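Local coordinates for protein glycosyl transferase family 9 (Veillonella parvula, PDB 3TOV) that probably transfers a sugar, perhaps a heptose, from a nucleotide-sugar donor to an acceptor, as heptosyltransferases of glycosyltransferase family 9 do, at residues A[166-171]-A[252-257]; A[189-194]-A[268-273]; A[205-210]-A[237-242]; A[221-226]-A[244-249]. One frame throughout, in Å; residues are numbered along the deposited sequence.

Interaction 1: A[166-171]-A[252-257]; sequences EEWRCQ and LGPLAA
Two helices of the second Rossmann-like half of this GT-B enzyme cross here: helix 166-178, which leads into the first strand of that sheet, and helix 252-260, which joins edge strand 244-245 to the inner strand 264-268. Their axes approach to 8.0 Å and cross at -65°, and no hydrogen bond links them, so shape carries the contact. W168 does most of the work. Its CG lies beside the backbone N and anti to the carbonyl carbon (chi1 -65°), which lays the indole flat against the first turn of the opposite helix. G253 CA sits 3.5 Å from the centroid of the six-membered ring of W168, almost on the ring normal, and P254 CD stands 3.7 Å from the centroid of its five-membered ring. Both are CH-pi contacts over the same face. A CB on G253 would run into CZ2 of W168, so its absence lets the ring lie on bare backbone. The indole also meets the ring of Y55 edge-to-face, tying this pair to the connection between strands 40-46 and 61-65 of the N-terminal sheet. One turn on, Q171, extended beyond CG, runs alongside the P254 pyrrolidine with OE1 3.3 Å from P254 CG, while Q171 NE2 bonds to E167 OE2 (3.2 Å). Beside the tryptophan stem, the A257 methyl packs on the facing backbone, with CB 3.8 Å from W168 CB and 3.5 Å from W168 O.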
loop_
_atom_site.group_PDB
_atom_site.type_symbol
_atom_site.label_atom_id
_atom_site.label_comp_id
_atom_site.label_asym_id
_atom_site.label_seq_id
_atom_site.Cartn_x
_atom_site.Cartn_y
_atom_site.Cartn_z
ATOM N N GLU A 166 -7.111 8.947 -16.934
ATOM C CA GLU A 166 -8.437 8.931 -17.533
ATOM C C GLU A 166 -8.942 7.524 -17.833
ATOM O O GLU A 166 -10.006 7.120 -17.359
ATOM C CB GLU A 166 -8.440 9.760 -18.817
ATOM C CG GLU A 166 -9.801 9.847 -19.465
ATOM C CD GLU A 166 -10.874 10.229 -18.467
ATOM O OE1 GLU A 166 -10.577 11.041 -17.559
ATOM O OE2 GLU A 166 -12.007 9.706 -18.580
ATOM N N GLU A 167 -8.174 6.786 -18.629
ATOM C CA GLU A 167 -8.594 5.475 -19.102
ATOM C C GLU A 167 -9.052 4.577 -17.955
ATOM O O GLU A 167 -9.901 3.708 -18.143
ATOM C CB GLU A 167 -7.469 4.806 -19.895
ATOM C CG GLU A 167 -7.949 3.951 -21.068
ATOM C CD GLU A 167 -7.673 2.466 -20.873
ATOM O OE1 GLU A 167 -6.512 2.041 -21.069
ATOM O OE2 GLU A 167 -8.619 1.724 -20.527
ATOM N N TRP A 168 -8.496 4.799 -16.768
ATOM C CA TRP A 168 -8.847 3.997 -15.602
ATOM C C TRP A 168 -10.149 4.455 -14.976
ATOM O O TRP A 168 -10.977 3.633 -14.604
ATOM C CB TRP A 168 -7.728 4.034 -14.575
ATOM C CG TRP A 168 -6.495 3.390 -15.070
ATOM C CD1 TRP A 168 -6.404 2.454 -16.053
ATOM C CD2 TRP A 168 -5.159 3.639 -14.624
ATOM N NE1 TRP A 168 -5.094 2.095 -16.244
ATOM C CE2 TRP A 168 -4.309 2.809 -15.379
ATOM C CE3 TRP A 168 -4.600 4.476 -13.657
ATOM C CZ2 TRP A 168 -2.930 2.793 -15.196
ATOM C CZ3 TRP A 168 -3.234 4.457 -13.477
ATOM C CH2 TRP A 168 -2.414 3.622 -14.244
ATOM N N ARG A 169 -10.332 5.763 -14.862
ATOM C CA ARG A 169 -11.607 6.299 -14.410
ATOM C C ARG A 169 -12.746 5.660 -15.186
ATOM O O ARG A 169 -13.807 5.370 -14.627
ATOM C CB ARG A 169 -11.649 7.809 -14.611
ATOM C CG ARG A 169 -10.355 8.484 -14.246
ATOM C CD ARG A 169 -10.462 9.343 -12.998
ATOM N NE ARG A 169 -9.169 9.951 -12.704
ATOM C CZ ARG A 169 -8.551 10.814 -13.509
ATOM N NH1 ARG A 169 -9.114 11.182 -14.659
ATOM N NH2 ARG A 169 -7.370 11.316 -13.169
ATOM N N CYS A 170 -12.516 5.442 -16.480
ATOM C CA CYS A 170 -13.531 4.866 -17.361
ATOM C C CYS A 170 -13.743 3.371 -17.150
ATOM O O CYS A 170 -14.873 2.930 -16.948
ATOM C CB CYS A 170 -13.221 5.175 -18.821
ATOM S SG CYS A 170 -13.222 6.945 -19.141
ATOM N N GLN A 171 -12.670 2.589 -17.191
ATOM C CA GLN A 171 -12.803 1.169 -16.905
ATOM C C GLN A 171 -13.677 0.999 -15.683
ATOM O O GLN A 171 -14.513 0.100 -15.635
ATOM C CB GLN A 171 -11.456 0.517 -16.634
ATOM C CG GLN A 171 -10.658 0.162 -17.866
ATOM C CD GLN A 171 -9.407 -0.633 -17.513
ATOM O OE1 GLN A 171 -9.462 -1.594 -16.732
ATOM N NE2 GLN A 171 -8.267 -0.223 -18.073
ATOM N N LEU A 252 -4.011 -3.042 -11.291
ATOM C CA LEU A 252 -3.776 -2.106 -10.182
ATOM C C LEU A 252 -4.221 -0.666 -10.463
ATOM O O LEU A 252 -4.934 -0.062 -9.649
ATOM C CB LEU A 252 -2.335 -2.156 -9.701
ATOM C CG LEU A 252 -1.880 -3.487 -9.098
ATOM C CD1 LEU A 252 -0.352 -3.501 -8.931
ATOM C CD2 LEU A 252 -2.595 -3.806 -7.786
ATOM N N GLY A 253 -3.817 -0.116 -11.607
ATOM C CA GLY A 253 -4.285 1.206 -12.000
ATOM C C GLY A 253 -5.805 1.314 -11.941
ATOM O O GLY A 253 -6.362 2.188 -11.273
ATOM N N PRO A 254 -6.495 0.427 -12.668
ATOM C CA PRO A 254 -7.951 0.366 -12.589
ATOM C C PRO A 254 -8.438 0.175 -11.162
ATOM O O PRO A 254 -9.452 0.763 -10.768
ATOM C CB PRO A 254 -8.272 -0.865 -13.419
ATOM C CG PRO A 254 -7.188 -0.878 -14.456
ATOM C CD PRO A 254 -5.964 -0.407 -13.763
ATOM N N LEU A 255 -7.726 -0.636 -10.390
ATOM C CA LEU A 255 -8.181 -0.956 -9.032
ATOM C C LEU A 255 -8.333 0.285 -8.153
ATOM O O LEU A 255 -9.344 0.454 -7.476
ATOM C CB LEU A 255 -7.261 -1.971 -8.354
ATOM C CG LEU A 255 -7.716 -2.279 -6.933
ATOM C CD1 LEU A 255 -9.211 -2.497 -6.941
ATOM C CD2 LEU A 255 -6.990 -3.483 -6.354
ATOM N N ALA A 256 -7.315 1.136 -8.157
ATOM C CA ALA A 256 -7.382 2.409 -7.468
ATOM C C ALA A 256 -8.606 3.192 -7.931
ATOM O O ALA A 256 -9.357 3.726 -7.116
ATOM C CB ALA A 256 -6.113 3.200 -7.721
ATOM N N ALA A 257 -8.813 3.251 -9.241
ATOM C CA ALA A 257 -9.892 4.054 -9.808
ATOM C C ALA A 257 -11.239 3.507 -9.351
ATOM O O ALA A 257 -12.186 4.264 -9.094
ATOM C CB ALA A 257 -9.792 4.086 -11.331
#

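Interaction 2: A[189-194]-A[268-273]; sequences GFNIGS and NDSGPM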
loop_
_atom_site.group_PDB
_atom_site.type_symbol
_atom_site.label_atom_id
_atom_site.label_comp_id
_atom_site.label_asym_id
_atom_site.label_seq_id
_atom_site.Cartn_x
_atom_site.Cartn_y
_atom_site.Cartn_z
ATOM N N GLY A 189 -16.991 -0.575 0.405
ATOM C CA GLY A 189 -16.302 -1.709 -0.176
ATOM C C GLY A 189 -15.517 -2.548 0.806
ATOM O O GLY A 189 -15.092 -2.069 1.847
ATOM N N PHE A 190 -15.330 -3.814 0.452
ATOM C CA PHE A 190 -14.636 -4.788 1.278
ATOM C C PHE A 190 -13.468 -5.405 0.533
ATOM O O PHE A 190 -13.600 -5.847 -0.606
ATOM C CB PHE A 190 -15.577 -5.925 1.649
ATOM C CG PHE A 190 -16.810 -5.479 2.346
ATOM C CD1 PHE A 190 -16.950 -5.663 3.714
ATOM C CD2 PHE A 190 -17.836 -4.866 1.642
ATOM C CE1 PHE A 190 -18.091 -5.250 4.358
ATOM C CE2 PHE A 190 -18.983 -4.446 2.290
ATOM C CZ PHE A 190 -19.112 -4.643 3.645
ATOM N N ASN A 191 -12.326 -5.449 1.199
ATOM C CA ASN A 191 -11.192 -6.215 0.737
ATOM C C ASN A 191 -10.870 -7.179 1.865
ATOM O O ASN A 191 -10.192 -6.827 2.821
ATOM C CB ASN A 191 -10.012 -5.286 0.409
ATOM C CG ASN A 191 -8.671 -6.012 0.360
ATOM O OD1 ASN A 191 -8.526 -7.067 -0.274
ATOM N ND2 ASN A 191 -7.679 -5.443 1.035
ATOM N N ILE A 192 -11.406 -8.389 1.762
ATOM C CA ILE A 192 -11.136 -9.459 2.713
ATOM C C ILE A 192 -10.021 -10.351 2.161
ATOM O O ILE A 192 -9.567 -10.175 1.018
ATOM C CB ILE A 192 -12.403 -10.315 2.907
ATOM C CG1 ILE A 192 -12.360 -11.576 2.032
ATOM C CG2 ILE A 192 -13.648 -9.513 2.547
ATOM C CD1 ILE A 192 -13.741 -12.095 1.586
ATOM N N GLY A 193 -9.574 -11.313 2.955
ATOM C CA GLY A 193 -8.708 -12.346 2.418
ATOM C C GLY A 193 -7.233 -12.023 2.275
ATOM O O GLY A 193 -6.840 -10.954 1.792
ATOM N N SER A 194 -6.422 -12.991 2.690
ATOM C CA SER A 194 -4.983 -12.844 2.777
ATOM C C SER A 194 -4.399 -14.237 2.671
ATOM O O SER A 194 -5.086 -15.217 2.948
ATOM C CB SER A 194 -4.598 -12.209 4.128
ATOM O OG SER A 194 -3.196 -12.220 4.365
ATOM N N ASN A 268 -8.534 -6.174 5.909
ATOM C CA ASN A 268 -7.440 -6.698 6.726
ATOM C C ASN A 268 -6.102 -6.030 6.389
ATOM O O ASN A 268 -6.034 -5.215 5.471
ATOM C CB ASN A 268 -7.339 -8.207 6.561
ATOM C CG ASN A 268 -7.203 -8.622 5.114
ATOM O OD1 ASN A 268 -7.453 -7.828 4.211
ATOM N ND2 ASN A 268 -6.804 -9.869 4.884
ATOM N N ASP A 269 -5.043 -6.328 7.139
ATOM C CA ASP A 269 -3.749 -5.744 6.785
ATOM C C ASP A 269 -3.256 -6.444 5.549
ATOM O O ASP A 269 -2.827 -7.596 5.602
ATOM C CB ASP A 269 -2.687 -5.725 7.917
ATOM C CG ASP A 269 -2.816 -6.886 8.915
ATOM O OD1 ASP A 269 -3.952 -7.314 9.242
ATOM O OD2 ASP A 269 -1.760 -7.353 9.405
ATOM N N SER A 270 -3.389 -5.747 4.427
ATOM C CA SER A 270 -2.937 -6.226 3.124
ATOM C C SER A 270 -2.795 -5.033 2.185
ATOM O O SER A 270 -3.481 -4.014 2.353
ATOM C CB SER A 270 -3.898 -7.277 2.545
ATOM O OG SER A 270 -5.173 -6.730 2.240
ATOM N N GLY A 271 -1.902 -5.167 1.207
ATOM C CA GLY A 271 -1.566 -4.090 0.291
ATOM C C GLY A 271 -2.719 -3.251 -0.234
ATOM O O GLY A 271 -2.611 -2.029 -0.325
ATOM N N PRO A 272 -3.830 -3.898 -0.606
ATOM C CA PRO A 272 -4.991 -3.136 -1.081
ATOM C C PRO A 272 -5.473 -2.096 -0.075
ATOM O O PRO A 272 -6.115 -1.132 -0.480
ATOM C CB PRO A 272 -6.057 -4.213 -1.272
ATOM C CG PRO A 272 -5.274 -5.446 -1.573
ATOM C CD PRO A 272 -4.017 -5.350 -0.760
HETATM N N MSE A 273 -5.180 -2.291 1.209
HETATM C CA MSE A 273 -5.532 -1.297 2.224
HETATM C C MSE A 273 -4.790 0.024 1.990
HETATM O O MSE A 273 -5.369 1.103 2.110
HETATM C CB MSE A 273 -5.225 -1.826 3.616
HETATM C CG MSE A 273 -5.679 -0.915 4.745
HETATM SE SE MSE A 273 -4.819 -1.363 6.440
HETATM C CE MSE A 273 -2.975 -0.855 6.050
#
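This is a buried polar contact between the loop after strand 187-191 and the turn that leads from strand 264-268 into helix 271-277, at the carboxyl ends of neighbouring parallel strands, where chain order reverses across a Rossmann-like sheet and such folds commonly form a binding crevice. A chain of side-chain hydrogen bonds spans the two segments. N191 extends its amide with CG anti to the backbone N (chi1 161°), and ND2 donates to S270 OG at 3.1 Å, the hydroxyl lying close to the amide plane. That hydroxyl in turn donates to N268 OD1, 3.2 Å from S270 OG, arriving above the carbonyl plane. The other branch of N268, ND2, makes a weak but nearly straight bond to G193 O (3.3 Å), while its stronger partner is K199 O. The amide of N268 is therefore held at both ends. P272 crosses the N191 side chain at about a right angle, with its CB and CG against the amide. An alanine in place of N191 removes the amide that donates to S270 OG and covers P272, which would probably loosen the hydrogen-bond chain. G193 has a positive phi of 82°, where a side chain would press on the preceding carbonyl. Around this junction, F190 and I192 pack on helix 203-216, I192 also touching helix 229-237, while selenomethionine M273 leans on T267 of strand 264-268.

Interaction 3: A[205-210]-A[237-242]; sequences RFAHVA and EQMETK
A stretch of helix, 205-210, lies against an irregular connection, 237-242, and the backbones come nearest where A207 CA and M239 CA are 5.5 Å apart. Both belong to the alpha/beta layering of the Rossmann-like C-terminal half: helix 203-216 connects strands 187-191 and 219-222, and the connection carries the chain from helix 229-237 into edge strand 244-245. The helix offers A207 and A210, three residues apart, whose small methyls let the loop come close. Q238 holds CG in the crowded position between its backbone N and carbonyl carbon (chi1 58°), then runs extended so that its aliphatic part grazes A207, with Q238 CG 3.6 Å from A207 CB. Its amide is engaged elsewhere, NE2 bonding to P234 O. M239, a selenomethionine, starts with CG beside its backbone N, bringing CG to 3.8 Å from A207 O. From there its chain stays extended to SE and bends at the last torsion (chi3 44°), so that the tip turns to A210 and the ring of F222. No hydrogen bond joins the two segments. Polar fastening comes one residue further along the helix, where the carboxylate of D211 takes T241 OG1 on one oxygen and the E240 backbone N on the other. At the far end of the M239 side chain, the methyl meets the second alanine, CE lying 3.9 Å and SE 4.0 Å from A210 CB.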
loop_
_atom_site.group_PDB
_atom_site.type_symbol
_atom_site.label_atom_id
_atom_site.label_comp_id
_atom_site.label_asym_id
_atom_site.label_seq_id
_atom_site.Cartn_x
_atom_site.Cartn_y
_atom_site.Cartn_z
ATOM N N ARG A 205 -19.379 -13.376 9.001
ATOM C CA ARG A 205 -19.392 -12.048 9.604
ATOM C C ARG A 205 -19.362 -10.968 8.535
ATOM O O ARG A 205 -20.092 -9.978 8.624
ATOM C CB ARG A 205 -18.225 -11.854 10.574
ATOM C CG ARG A 205 -18.188 -12.880 11.666
ATOM C CD ARG A 205 -17.314 -12.460 12.833
ATOM N NE ARG A 205 -17.239 -13.551 13.800
ATOM C CZ ARG A 205 -16.515 -13.536 14.909
ATOM N NH1 ARG A 205 -15.787 -12.477 15.220
ATOM N NH2 ARG A 205 -16.519 -14.590 15.705
ATOM N N PHE A 206 -18.514 -11.150 7.529
ATOM C CA PHE A 206 -18.464 -10.187 6.447
ATOM C C PHE A 206 -19.821 -10.164 5.783
ATOM O O PHE A 206 -20.366 -9.105 5.479
ATOM C CB PHE A 206 -17.415 -10.577 5.419
ATOM C CG PHE A 206 -16.071 -10.030 5.703
ATOM C CD1 PHE A 206 -15.876 -8.662 5.781
ATOM C CD2 PHE A 206 -14.990 -10.877 5.889
ATOM C CE1 PHE A 206 -14.613 -8.136 6.051
ATOM C CE2 PHE A 206 -13.727 -10.364 6.156
ATOM C CZ PHE A 206 -13.542 -8.987 6.238
ATOM N N ALA A 207 -20.360 -11.352 5.550
ATOM C CA ALA A 207 -21.654 -11.478 4.905
ATOM C C ALA A 207 -22.736 -10.712 5.670
ATOM O O ALA A 207 -23.486 -9.945 5.077
ATOM C CB ALA A 207 -22.029 -12.950 4.755
ATOM N N HIS A 208 -22.808 -10.925 6.985
ATOM C CA HIS A 208 -23.757 -10.212 7.852
ATOM C C HIS A 208 -23.579 -8.692 7.800
ATOM O O HIS A 208 -24.556 -7.940 7.681
ATOM C CB HIS A 208 -23.605 -10.674 9.291
ATOM C CG HIS A 208 -24.141 -12.048 9.550
ATOM N ND1 HIS A 208 -23.323 -13.140 9.751
ATOM C CD2 HIS A 208 -25.410 -12.502 9.664
ATOM C CE1 HIS A 208 -24.065 -14.211 9.970
ATOM N NE2 HIS A 208 -25.335 -13.851 9.922
ATOM N N VAL A 209 -22.326 -8.254 7.895
ATOM C CA VAL A 209 -21.981 -6.839 7.831
ATOM C C VAL A 209 -22.417 -6.171 6.527
ATOM O O VAL A 209 -23.154 -5.186 6.535
ATOM C CB VAL A 209 -20.465 -6.623 8.037
ATOM C CG1 VAL A 209 -20.073 -5.188 7.676
ATOM C CG2 VAL A 209 -20.062 -6.980 9.474
ATOM N N ALA A 210 -21.947 -6.704 5.406
ATOM C CA ALA A 210 -22.318 -6.182 4.092
ATOM C C ALA A 210 -23.844 -6.087 3.928
ATOM O O ALA A 210 -24.362 -5.048 3.508
ATOM C CB ALA A 210 -21.711 -7.040 3.005
ATOM N N GLU A 237 -22.125 -15.859 -1.196
ATOM C CA GLU A 237 -23.043 -16.986 -1.281
ATOM C C GLU A 237 -24.215 -16.830 -0.319
ATOM O O GLU A 237 -25.354 -17.139 -0.666
ATOM C CB GLU A 237 -22.293 -18.283 -0.976
ATOM C CG GLU A 237 -23.147 -19.536 -0.974
ATOM C CD GLU A 237 -22.321 -20.803 -0.754
ATOM O OE1 GLU A 237 -22.923 -21.895 -0.595
ATOM O OE2 GLU A 237 -21.071 -20.709 -0.744
ATOM N N GLN A 238 -23.928 -16.333 0.886
ATOM C CA GLN A 238 -24.921 -16.272 1.967
ATOM C C GLN A 238 -25.453 -14.872 2.262
ATOM O O GLN A 238 -26.059 -14.643 3.300
ATOM C CB GLN A 238 -24.354 -16.880 3.247
ATOM C CG GLN A 238 -23.081 -16.218 3.739
ATOM C CD GLN A 238 -22.528 -16.901 4.971
ATOM O OE1 GLN A 238 -23.252 -17.129 5.948
ATOM N NE2 GLN A 238 -21.243 -17.252 4.929
HETATM N N MSE A 239 -25.228 -13.936 1.353
HETATM C CA MSE A 239 -25.820 -12.621 1.497
HETATM C C MSE A 239 -27.222 -12.562 0.877
HETATM O O MSE A 239 -27.453 -13.064 -0.226
HETATM C CB MSE A 239 -24.923 -11.574 0.866
HETATM C CG MSE A 239 -23.579 -11.435 1.531
HETATM SE SE MSE A 239 -22.507 -10.135 0.562
HETATM C CE MSE A 239 -23.866 -8.750 0.306
ATOM N N GLU A 240 -28.152 -11.945 1.595
ATOM C CA GLU A 240 -29.509 -11.762 1.106
ATOM C C GLU A 240 -29.643 -10.495 0.262
ATOM O O GLU A 240 -30.710 -10.228 -0.291
ATOM C CB GLU A 240 -30.493 -11.715 2.277
ATOM C CG GLU A 240 -30.240 -12.751 3.362
ATOM C CD GLU A 240 -30.879 -12.365 4.697
ATOM O OE1 GLU A 240 -32.031 -11.871 4.680
ATOM O OE2 GLU A 240 -30.223 -12.541 5.757
ATOM N N THR A 241 -28.568 -9.710 0.180
ATOM C CA THR A 241 -28.547 -8.506 -0.661
ATOM C C THR A 241 -27.549 -8.690 -1.794
ATOM O O THR A 241 -26.732 -9.611 -1.757
ATOM C CB THR A 241 -28.189 -7.209 0.129
ATOM O OG1 THR A 241 -26.836 -7.281 0.628
ATOM C CG2 THR A 241 -29.186 -6.966 1.274
ATOM N N LYS A 242 -27.603 -7.816 -2.798
ATOM C CA LYS A 242 -26.781 -8.004 -3.988
ATOM C C LYS A 242 -25.521 -7.188 -3.889
ATOM O O LYS A 242 -25.559 -5.957 -3.975
ATOM C CB LYS A 242 -27.558 -7.656 -5.269
ATOM C CG LYS A 242 -26.836 -7.969 -6.579
ATOM C CD LYS A 242 -26.699 -6.709 -7.455
ATOM C CE LYS A 242 -25.937 -6.992 -8.752
ATOM N NZ LYS A 242 -25.505 -5.745 -9.457
#

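Interaction 4: A[221-226]-A[244-249]; sequences VFFGGP and IVATGK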
loop_
_atom_site.group_PDB
_atom_site.type_symbol
_atom_site.label_atom_id
_atom_site.label_comp_id
_atom_site.label_asym_id
_atom_site.label_seq_id
_atom_site.Cartn_x
_atom_site.Cartn_y
_atom_site.Cartn_z
ATOM N N VAL A 221 -19.181 -3.343 -2.624
ATOM C CA VAL A 221 -18.286 -4.014 -3.571
ATOM C C VAL A 221 -17.364 -4.975 -2.857
ATOM O O VAL A 221 -17.107 -4.825 -1.671
ATOM C CB VAL A 221 -17.336 -3.033 -4.275
ATOM C CG1 VAL A 221 -17.320 -3.278 -5.781
ATOM C CG2 VAL A 221 -17.696 -1.607 -3.947
ATOM N N PHE A 222 -16.848 -5.952 -3.594
ATOM C CA PHE A 222 -15.829 -6.852 -3.069
ATOM C C PHE A 222 -14.625 -6.886 -4.011
ATOM O O PHE A 222 -14.767 -7.056 -5.222
ATOM C CB PHE A 222 -16.407 -8.251 -2.825
ATOM C CG PHE A 222 -17.341 -8.317 -1.646
ATOM C CD1 PHE A 222 -16.942 -8.905 -0.456
ATOM C CD2 PHE A 222 -18.610 -7.764 -1.714
ATOM C CE1 PHE A 222 -17.805 -8.961 0.647
ATOM C CE2 PHE A 222 -19.468 -7.809 -0.625
ATOM C CZ PHE A 222 -19.063 -8.414 0.556
ATOM N N PHE A 223 -13.441 -6.695 -3.450
ATOM C CA PHE A 223 -12.240 -6.598 -4.251
ATOM C C PHE A 223 -11.437 -7.886 -4.170
ATOM O O PHE A 223 -11.949 -8.901 -3.720
ATOM C CB PHE A 223 -11.421 -5.387 -3.814
ATOM C CG PHE A 223 -12.150 -4.078 -3.979
ATOM C CD1 PHE A 223 -12.232 -3.465 -5.216
ATOM C CD2 PHE A 223 -12.748 -3.457 -2.897
ATOM C CE1 PHE A 223 -12.896 -2.253 -5.374
ATOM C CE2 PHE A 223 -13.413 -2.243 -3.048
ATOM C CZ PHE A 223 -13.483 -1.642 -4.289
ATOM N N GLY A 224 -10.189 -7.853 -4.625
ATOM C CA GLY A 224 -9.359 -9.045 -4.636
ATOM C C GLY A 224 -8.825 -9.446 -6.003
ATOM O O GLY A 224 -9.195 -8.888 -7.046
ATOM N N GLY A 225 -7.923 -10.419 -5.989
ATOM C CA GLY A 225 -7.428 -11.013 -7.212
ATOM C C GLY A 225 -7.983 -12.416 -7.395
ATOM O O GLY A 225 -8.843 -12.870 -6.637
ATOM N N PRO A 226 -7.481 -13.124 -8.408
ATOM C CA PRO A 226 -7.980 -14.460 -8.760
ATOM C C PRO A 226 -7.849 -15.448 -7.600
ATOM O O PRO A 226 -8.579 -16.442 -7.519
ATOM C CB PRO A 226 -7.072 -14.872 -9.923
ATOM C CG PRO A 226 -6.571 -13.580 -10.490
ATOM C CD PRO A 226 -6.419 -12.666 -9.315
ATOM N N ILE A 244 -21.597 -6.156 -5.302
ATOM C CA ILE A 244 -20.895 -6.080 -6.573
ATOM C C ILE A 244 -19.634 -6.882 -6.386
ATOM O O ILE A 244 -19.041 -6.845 -5.306
ATOM C CB ILE A 244 -20.502 -4.647 -6.949
ATOM C CG1 ILE A 244 -21.745 -3.752 -7.010
ATOM C CG2 ILE A 244 -19.742 -4.649 -8.283
ATOM C CD1 ILE A 244 -21.454 -2.267 -7.120
ATOM N N VAL A 245 -19.226 -7.619 -7.418
ATOM C CA VAL A 245 -17.991 -8.393 -7.335
ATOM C C VAL A 245 -16.899 -7.835 -8.250
ATOM O O VAL A 245 -17.020 -7.900 -9.468
ATOM C CB VAL A 245 -18.220 -9.888 -7.612
ATOM C CG1 VAL A 245 -16.942 -10.659 -7.335
ATOM C CG2 VAL A 245 -19.368 -10.420 -6.763
ATOM N N ALA A 246 -15.843 -7.279 -7.651
ATOM C CA ALA A 246 -14.729 -6.695 -8.403
ATOM C C ALA A 246 -13.453 -7.518 -8.260
ATOM O O ALA A 246 -12.376 -7.122 -8.730
ATOM C CB ALA A 246 -14.488 -5.272 -7.977
ATOM N N THR A 247 -13.588 -8.673 -7.615
ATOM C CA THR A 247 -12.475 -9.593 -7.426
ATOM C C THR A 247 -11.864 -9.985 -8.758
ATOM O O THR A 247 -12.554 -10.057 -9.752
ATOM C CB THR A 247 -12.933 -10.859 -6.710
ATOM O OG1 THR A 247 -13.705 -10.490 -5.566
ATOM C CG2 THR A 247 -11.734 -11.678 -6.263
ATOM N N GLY A 248 -10.564 -10.229 -8.770
ATOM C CA GLY A 248 -9.860 -10.539 -9.997
ATOM C C GLY A 248 -10.386 -9.845 -11.243
ATOM O O GLY A 248 -10.142 -10.302 -12.359
ATOM N N LYS A 249 -11.097 -8.739 -11.056
ATOM C CA LYS A 249 -11.710 -8.036 -12.172
ATOM C C LYS A 249 -10.990 -6.745 -12.508
ATOM O O LYS A 249 -11.461 -6.012 -13.365
ATOM C CB LYS A 249 -13.179 -7.714 -11.862
ATOM C CG LYS A 249 -14.227 -8.667 -12.461
ATOM C CD LYS A 249 -14.365 -8.462 -13.955
ATOM C CE LYS A 249 -15.635 -9.097 -14.478
ATOM N NZ LYS A 249 -16.505 -8.098 -15.175
#
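T247 turns OG1 back beside its backbone N (chi1 -48°), which aims the hydroxyl across at F223 O, 3.0 Å from OG1, and leaves CG2 anti to that N, lying along G224 and G225. G224 takes backbone angles (phi 122°) at which a side chain would press on the preceding carbonyl oxygen, and its own O accepts G248 N at 2.6 Å, continuing the pairing beyond the strands. Within the strands, F222 N donates to I244 O (2.9 Å) and A246 N to F222 O (2.7 Å), the latter nearly along the C=O axis. F222 is thus held through both its N and its O, and its ring sets its edge towards I244 O. On the other face V221 and I244 lie side by side, V221 CG1 at 3.7 Å from I244 CB, and A246 CB meets F223 CD1 at 4.0 Å. An alanine at T247 removes both OG1 and CG2, which would probably loosen this loop's hold on F223, G224 and G225. The pair closes the beta-alpha-beta crossover 219-222, 229-237, 244-245: F222 and T247 face helix 229-237, V221, F223, I244 and A246 pack on helix 166-178, and F223 also touches helix 252-260.

Overall arrangement
All four contacts lie in the C-terminal Rossmann-like half, around its six-stranded parallel sheet. Interactions 2 and 4, with centres 11 Å apart, share it directly, strands 187-191 and 219-222 being neighbours joined by backbone pairing of F190 with V221 and F223. The other two pack on either side: interaction 3 reaches the sheet through A210 and M239 on the F222 ring, interaction 1 through L255 on F223, and their centres are 26 Å apart. Along the chain, segments 166-171 and 252-257 enclose those of interactions 3 and 4, whereas interaction 2 alternates with interaction 1. Interaction 4 touches the other three and so links them, and loops at the carboxyl ends of these strands probably help bind the donor, as in GT-B relatives.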